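Local coordinates for protein putative beta-glucosidase (Bifidobacterium adolescentis, PDB 5WAB) that hydrolyses beta-glucosides as a family 3 glycoside hydrolase, and probably also releases terminal arabinopyranosyl units from ginsenoside Rb2, at residues G642-E647 against V661-D666; V584-A589 against I618-D623. One frame throughout, in Å; residues are numbered along the deposited sequence.

Contact 1 of 2, residues G642-E647 against V661-D666; sequences GEYTVE and VTLDGD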
loop_
_atom_site.group_PDB
_atom_site.type_symbol
_atom_site.label_atom_id
_atom_site.label_comp_id
_atom_site.label_asym_id
_atom_site.label_seq_id
_atom_site.Cartn_x
_atom_site.Cartn_y
_atom_site.Cartn_z
ATOM N N GLY A 642 -14.916 -28.483 5.645
ATOM C CA GLY A 642 -13.788 -29.058 6.342
ATOM C C GLY A 642 -13.331 -28.149 7.466
ATOM O O GLY A 642 -14.003 -27.190 7.834
ATOM N N GLU A 643 -12.151 -28.465 7.990
ATOM C CA GLU A 643 -11.607 -27.747 9.131
ATOM C C GLU A 643 -10.709 -26.609 8.667
ATOM O O GLU A 643 -9.957 -26.741 7.697
ATOM C CB GLU A 643 -10.836 -28.700 10.039
ATOM C CG GLU A 643 -11.647 -29.910 10.441
ATOM C CD GLU A 643 -10.915 -30.797 11.412
ATOM O OE1 GLU A 643 -9.677 -30.870 11.310
ATOM O OE2 GLU A 643 -11.576 -31.455 12.243
ATOM N N TYR A 644 -10.802 -25.487 9.369
ATOM C CA TYR A 644 -9.977 -24.318 9.116
ATOM C C TYR A 644 -9.368 -23.889 10.438
ATOM O O TYR A 644 -10.080 -23.766 11.439
ATOM C CB TYR A 644 -10.788 -23.164 8.516
ATOM C CG TYR A 644 -11.379 -23.450 7.155
ATOM C CD1 TYR A 644 -12.541 -24.194 7.022
ATOM C CD2 TYR A 644 -10.778 -22.968 6.000
ATOM C CE1 TYR A 644 -13.086 -24.452 5.783
ATOM C CE2 TYR A 644 -11.318 -23.221 4.755
ATOM C CZ TYR A 644 -12.472 -23.964 4.658
ATOM O OH TYR A 644 -13.017 -24.227 3.428
ATOM N N THR A 645 -8.060 -23.663 10.444
ATOM C CA THR A 645 -7.367 -23.251 11.655
ATOM C C THR A 645 -7.296 -21.731 11.694
ATOM O O THR A 645 -6.814 -21.100 10.746
ATOM C CB THR A 645 -5.960 -23.847 11.720
ATOM O OG1 THR A 645 -6.041 -25.270 11.864
ATOM C CG2 THR A 645 -5.215 -23.274 12.909
ATOM N N VAL A 646 -7.811 -21.145 12.770
ATOM C CA VAL A 646 -7.713 -19.712 13.008
ATOM C C VAL A 646 -6.505 -19.474 13.904
ATOM O O VAL A 646 -6.418 -20.039 15.001
ATOM C CB VAL A 646 -8.995 -19.156 13.644
ATOM C CG1 VAL A 646 -8.848 -17.673 13.899
ATOM C CG2 VAL A 646 -10.185 -19.428 12.743
ATOM N N GLU A 647 -5.560 -18.669 13.424
ATOM C CA GLU A 647 -4.344 -18.349 14.154
ATOM C C GLU A 647 -4.406 -16.910 14.647
ATOM O O GLU A 647 -4.778 -16.002 13.896
ATOM C CB GLU A 647 -3.106 -18.547 13.277
ATOM C CG GLU A 647 -2.965 -19.959 12.726
ATOM C CD GLU A 647 -1.902 -20.066 11.648
ATOM O OE1 GLU A 647 -1.531 -19.021 11.072
ATOM O OE2 GLU A 647 -1.450 -21.199 11.367
ATOM N N VAL A 661 -11.972 -24.561 13.544
ATOM C CA VAL A 661 -13.400 -24.507 13.270
ATOM C C VAL A 661 -13.690 -25.379 12.058
ATOM O O VAL A 661 -12.869 -25.507 11.143
ATOM C CB VAL A 661 -13.899 -23.065 13.046
ATOM C CG1 VAL A 661 -13.695 -22.262 14.296
ATOM C CG2 VAL A 661 -13.171 -22.416 11.882
ATOM N N THR A 662 -14.868 -25.990 12.066
ATOM C CA THR A 662 -15.327 -26.851 10.984
ATOM C C THR A 662 -16.507 -26.175 10.291
ATOM O O THR A 662 -17.525 -25.887 10.928
ATOM C CB THR A 662 -15.723 -28.224 11.526
ATOM O OG1 THR A 662 -14.625 -28.775 12.265
ATOM C CG2 THR A 662 -16.075 -29.168 10.384
ATOM N N LEU A 663 -16.360 -25.901 9.001
ATOM C CA LEU A 663 -17.395 -25.233 8.228
ATOM C C LEU A 663 -18.158 -26.232 7.364
ATOM O O LEU A 663 -17.673 -27.323 7.065
ATOM C CB LEU A 663 -16.784 -24.140 7.352
ATOM C CG LEU A 663 -15.929 -23.113 8.088
ATOM C CD1 LEU A 663 -15.499 -22.026 7.121
ATOM C CD2 LEU A 663 -16.666 -22.527 9.282
ATOM N N ASP A 664 -19.377 -25.844 6.968
ATOM C CA ASP A 664 -20.248 -26.740 6.210
ATOM C C ASP A 664 -19.958 -26.747 4.714
ATOM O O ASP A 664 -20.338 -27.704 4.034
ATOM C CB ASP A 664 -21.721 -26.370 6.394
ATOM C CG ASP A 664 -22.126 -26.251 7.842
ATOM O OD1 ASP A 664 -21.401 -26.769 8.718
ATOM O OD2 ASP A 664 -23.199 -25.663 8.097
ATOM N N GLY A 665 -19.294 -25.727 4.192
ATOM C CA GLY A 665 -19.262 -25.536 2.746
ATOM C C GLY A 665 -20.477 -24.776 2.248
ATOM O O GLY A 665 -21.559 -24.811 2.836
ATOM N N ASP A 666 -20.300 -24.085 1.124
ATOM C CA ASP A 666 -21.344 -23.199 0.611
ATOM C C ASP A 666 -22.375 -23.904 -0.256
ATOM O O ASP A 666 -23.275 -23.241 -0.771
ATOM C CB ASP A 666 -20.724 -22.025 -0.161
ATOM C CG ASP A 666 -19.822 -22.471 -1.286
ATOM O OD1 ASP A 666 -19.982 -23.605 -1.784
ATOM O OD2 ASP A 666 -18.953 -21.677 -1.688
HETATM O O HOH W 1 -14.249 -31.746 11.764
#
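Tyr-644, Val-661 and Leu-663 fill the buried face of two antiparallel strands, while Glu-643 and Thr-662 stand on the exposed one. On the buried side the phenol ring of Tyr-644 leans over toward Leu-663; its CG lies anti to the carbonyl carbon (chi1 -64°). The two side chains cross at about a right angle, CD1 of Tyr-644 resting 3.7 Å from CD1 of Leu-663, and the carbonyl O of Val-661 comes to the ring edge. Val-661 CG2 sits in the crowded position between its own N and carbonyl carbon, near Tyr-644 CB and 4.3 Å from Val-646 CG2. Phe-627 meets the Tyr-644 ring edge-to-face, and Glu-640 O takes the hydrogen bond of its hydroxyl. The strands form the last beta hairpin of the fibronectin type III-like domain. Tyr-644 and Val-661 are a hydrogen-bonded pair: Tyr-644 N reaches Val-661 O at 2.7 Å, nearly along the C=O axis, and Val-661 N returns to Tyr-644 O at 2.9 Å, almost straight (176°). The grip slackens at Gly-642, where Leu-663 N still binds Gly-642 O at 2.9 Å but the bond from Gly-642 N to Leu-663 O is weak. Between these pairs, Glu-643 and Thr-662 form a non-hydrogen-bonded pair whose side chains run side by side in the same direction. The Glu-643 chain is extended beyond CG (chi2 -176°), and a water bridges its carboxylate to the Thr-662 hydroxyl, donating to Glu-643 OE2 at 2.7 Å.

Contact 2 of 2, residues V584-A589 against I618-D623; sequences VQVYVA and ITFDLD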
loop_
_atom_site.group_PDB
_atom_site.type_symbol
_atom_site.label_atom_id
_atom_site.label_comp_id
_atom_site.label_asym_id
_atom_site.label_seq_id
_atom_site.Cartn_x
_atom_site.Cartn_y
_atom_site.Cartn_z
ATOM N N VAL A 584 -2.531 -7.016 16.880
ATOM C CA VAL A 584 -2.904 -8.425 16.861
ATOM C C VAL A 584 -3.352 -8.794 15.455
ATOM O O VAL A 584 -4.083 -8.041 14.801
ATOM C CB VAL A 584 -4.011 -8.705 17.892
ATOM C CG1 VAL A 584 -4.431 -10.170 17.849
ATOM C CG2 VAL A 584 -3.545 -8.318 19.289
ATOM N N GLN A 585 -2.915 -9.961 14.986
ATOM C CA GLN A 585 -3.147 -10.394 13.617
ATOM C C GLN A 585 -3.832 -11.752 13.621
ATOM O O GLN A 585 -3.504 -12.621 14.434
ATOM C CB GLN A 585 -1.822 -10.457 12.829
ATOM C CG GLN A 585 -0.984 -9.186 12.975
ATOM C CD GLN A 585 0.429 -9.313 12.436
ATOM O OE1 GLN A 585 0.708 -10.135 11.563
ATOM N NE2 GLN A 585 1.330 -8.486 12.955
ATOM N N VAL A 586 -4.786 -11.928 12.712
ATOM C CA VAL A 586 -5.542 -13.167 12.581
ATOM C C VAL A 586 -5.273 -13.741 11.199
ATOM O O VAL A 586 -5.431 -13.042 10.191
ATOM C CB VAL A 586 -7.052 -12.950 12.797
ATOM C CG1 VAL A 586 -7.820 -14.237 12.510
ATOM C CG2 VAL A 586 -7.323 -12.464 14.211
ATOM N N TYR A 587 -4.844 -15.000 11.158
ATOM C CA TYR A 587 -4.619 -15.733 9.923
ATOM C C TYR A 587 -5.564 -16.924 9.855
ATOM O O TYR A 587 -5.979 -17.463 10.884
ATOM C CB TYR A 587 -3.160 -16.210 9.823
ATOM C CG TYR A 587 -2.152 -15.085 9.766
ATOM C CD1 TYR A 587 -1.737 -14.436 10.918
ATOM C CD2 TYR A 587 -1.601 -14.685 8.557
ATOM C CE1 TYR A 587 -0.822 -13.410 10.868
ATOM C CE2 TYR A 587 -0.686 -13.662 8.498
ATOM C CZ TYR A 587 -0.300 -13.026 9.655
ATOM O OH TYR A 587 0.615 -12.004 9.593
ATOM N N VAL A 588 -5.921 -17.326 8.640
ATOM C CA VAL A 588 -6.741 -18.513 8.425
ATOM C C VAL A 588 -5.875 -19.558 7.741
ATOM O O VAL A 588 -5.359 -19.322 6.642
ATOM C CB VAL A 588 -8.000 -18.205 7.599
ATOM C CG1 VAL A 588 -8.655 -19.498 7.136
ATOM C CG2 VAL A 588 -8.979 -17.381 8.427
ATOM N N ALA A 589 -5.720 -20.712 8.390
ATOM C CA ALA A 589 -4.919 -21.811 7.859
ATOM C C ALA A 589 -5.850 -22.932 7.423
ATOM O O ALA A 589 -6.314 -23.720 8.263
ATOM C CB ALA A 589 -3.915 -22.318 8.899
ATOM N N ILE A 618 -10.518 -7.780 22.318
ATOM C CA ILE A 618 -10.719 -7.422 20.922
ATOM C C ILE A 618 -11.380 -8.596 20.218
ATOM O O ILE A 618 -11.158 -9.760 20.570
ATOM C CB ILE A 618 -9.406 -7.041 20.215
ATOM C CG1 ILE A 618 -8.324 -8.069 20.495
ATOM C CG2 ILE A 618 -8.930 -5.675 20.691
ATOM C CD1 ILE A 618 -7.064 -7.841 19.706
ATOM N N THR A 619 -12.189 -8.287 19.208
ATOM C CA THR A 619 -12.915 -9.305 18.465
ATOM C C THR A 619 -12.656 -9.162 16.972
ATOM O O THR A 619 -12.372 -8.069 16.474
ATOM C CB THR A 619 -14.435 -9.248 18.725
ATOM O OG1 THR A 619 -14.938 -7.967 18.339
ATOM C CG2 THR A 619 -14.743 -9.491 20.197
ATOM N N PHE A 620 -12.777 -10.283 16.262
ATOM C CA PHE A 620 -12.617 -10.327 14.816
ATOM C C PHE A 620 -13.791 -11.088 14.219
ATOM O O PHE A 620 -14.112 -12.189 14.672
ATOM C CB PHE A 620 -11.303 -11.015 14.416
ATOM C CG PHE A 620 -10.063 -10.403 15.031
ATOM C CD1 PHE A 620 -9.344 -9.427 14.359
ATOM C CD2 PHE A 620 -9.602 -10.831 16.267
ATOM C CE1 PHE A 620 -8.201 -8.877 14.918
ATOM C CE2 PHE A 620 -8.460 -10.287 16.827
ATOM C CZ PHE A 620 -7.758 -9.311 16.151
ATOM N N ASP A 621 -14.435 -10.493 13.218
ATOM C CA ASP A 621 -15.428 -11.190 12.413
ATOM C C ASP A 621 -14.730 -11.834 11.221
ATOM O O ASP A 621 -13.926 -11.189 10.542
ATOM C CB ASP A 621 -16.511 -10.221 11.931
ATOM C CG ASP A 621 -17.559 -9.933 12.993
ATOM O OD1 ASP A 621 -17.772 -10.786 13.882
ATOM O OD2 ASP A 621 -18.176 -8.849 12.936
ATOM N N LEU A 622 -15.036 -13.102 10.970
ATOM C CA LEU A 622 -14.493 -13.843 9.832
ATOM C C LEU A 622 -15.666 -14.253 8.952
ATOM O O LEU A 622 -16.339 -15.248 9.236
ATOM C CB LEU A 622 -13.691 -15.056 10.296
ATOM C CG LEU A 622 -12.399 -14.776 11.067
ATOM C CD1 LEU A 622 -11.711 -16.071 11.504
ATOM C CD2 LEU A 622 -11.460 -13.927 10.218
ATOM N N ASP A 623 -15.923 -13.488 7.894
ATOM C CA ASP A 623 -17.039 -13.803 7.016
ATOM C C ASP A 623 -16.677 -14.986 6.119
ATOM O O ASP A 623 -15.600 -15.581 6.230
ATOM C CB ASP A 623 -17.431 -12.582 6.184
ATOM C CG ASP A 623 -16.283 -12.048 5.328
ATOM O OD1 ASP A 623 -15.265 -12.747 5.145
ATOM O OD2 ASP A 623 -16.405 -10.911 4.828
#
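Ile-618 opens the contact with the tip of its longer branch: CD1 lies against Val-584, 3.6 Å from its CG2. The branch starts from the crowded position between backbone N and carbonyl carbon (chi1 48°) and then runs out extended, so that a single methyl does the touching. Two residues on, Phe-620 brings its ring alongside Val-586, the two side chains sliding past each other in opposite directions. Val-586 CG2, anti to its own carbonyl carbon, sits over the middle of one ring face, 3.4 Å from the centroid of the Phe-620 ring and only 7° off its normal, a centred CH-pi contact that meets all six ring carbons almost evenly. The far end of the ring serves a second valine, Phe-620 CZ lying 3.8 Å from Val-584 CG1. Leu-622 closes the row more loosely by sending one methyl to each of two valines: its CD2 is 4.3 Å from Val-586 CG1, and its CD1 lies equally far from Val-588 CG2. The intervening Thr-619 and Asp-621 are exposed, so alternate residues of 618-622 face inward, as do Val-584, Val-586 and Val-588. The strands run 27° from parallel with their axes 9.3 Å apart, the face-to-face packing of a beta sandwich, here the fibronectin type III-like domain. Strand 615-622 borders 566-574 in one sheet, where Val-568 touches both Phe-620 and Leu-622; strand 580-590 lies in the other between 601-610 and 642-648, whose Arg-606 and Val-646 flank Phe-620 and Val-586 respectively.

Overall arrangement
Along the chain, contact 2 comes first: strand 580-590 runs through one sheet of the fibronectin type III-like domain, strand 601-610 follows beside it, and the chain then passes to strand 615-622 in the facing sheet, closing a loop with 28 residues between the segments. Contact 1 opens only after this, at strand 642-648, and closes a shorter loop of 13 residues as a hairpin with 654-663. The two are therefore in series, neither nested nor crossing. Their centres lie 13 Å apart, and strands 580-590 and 642-648 are sheet neighbours, joined by probable backbone hydrogen bonds of Thr-645 with Ala-589 and Glu-647 with Tyr-587. Contact 2 ties sheet to sheet; contact 1 completes one sheet's edge.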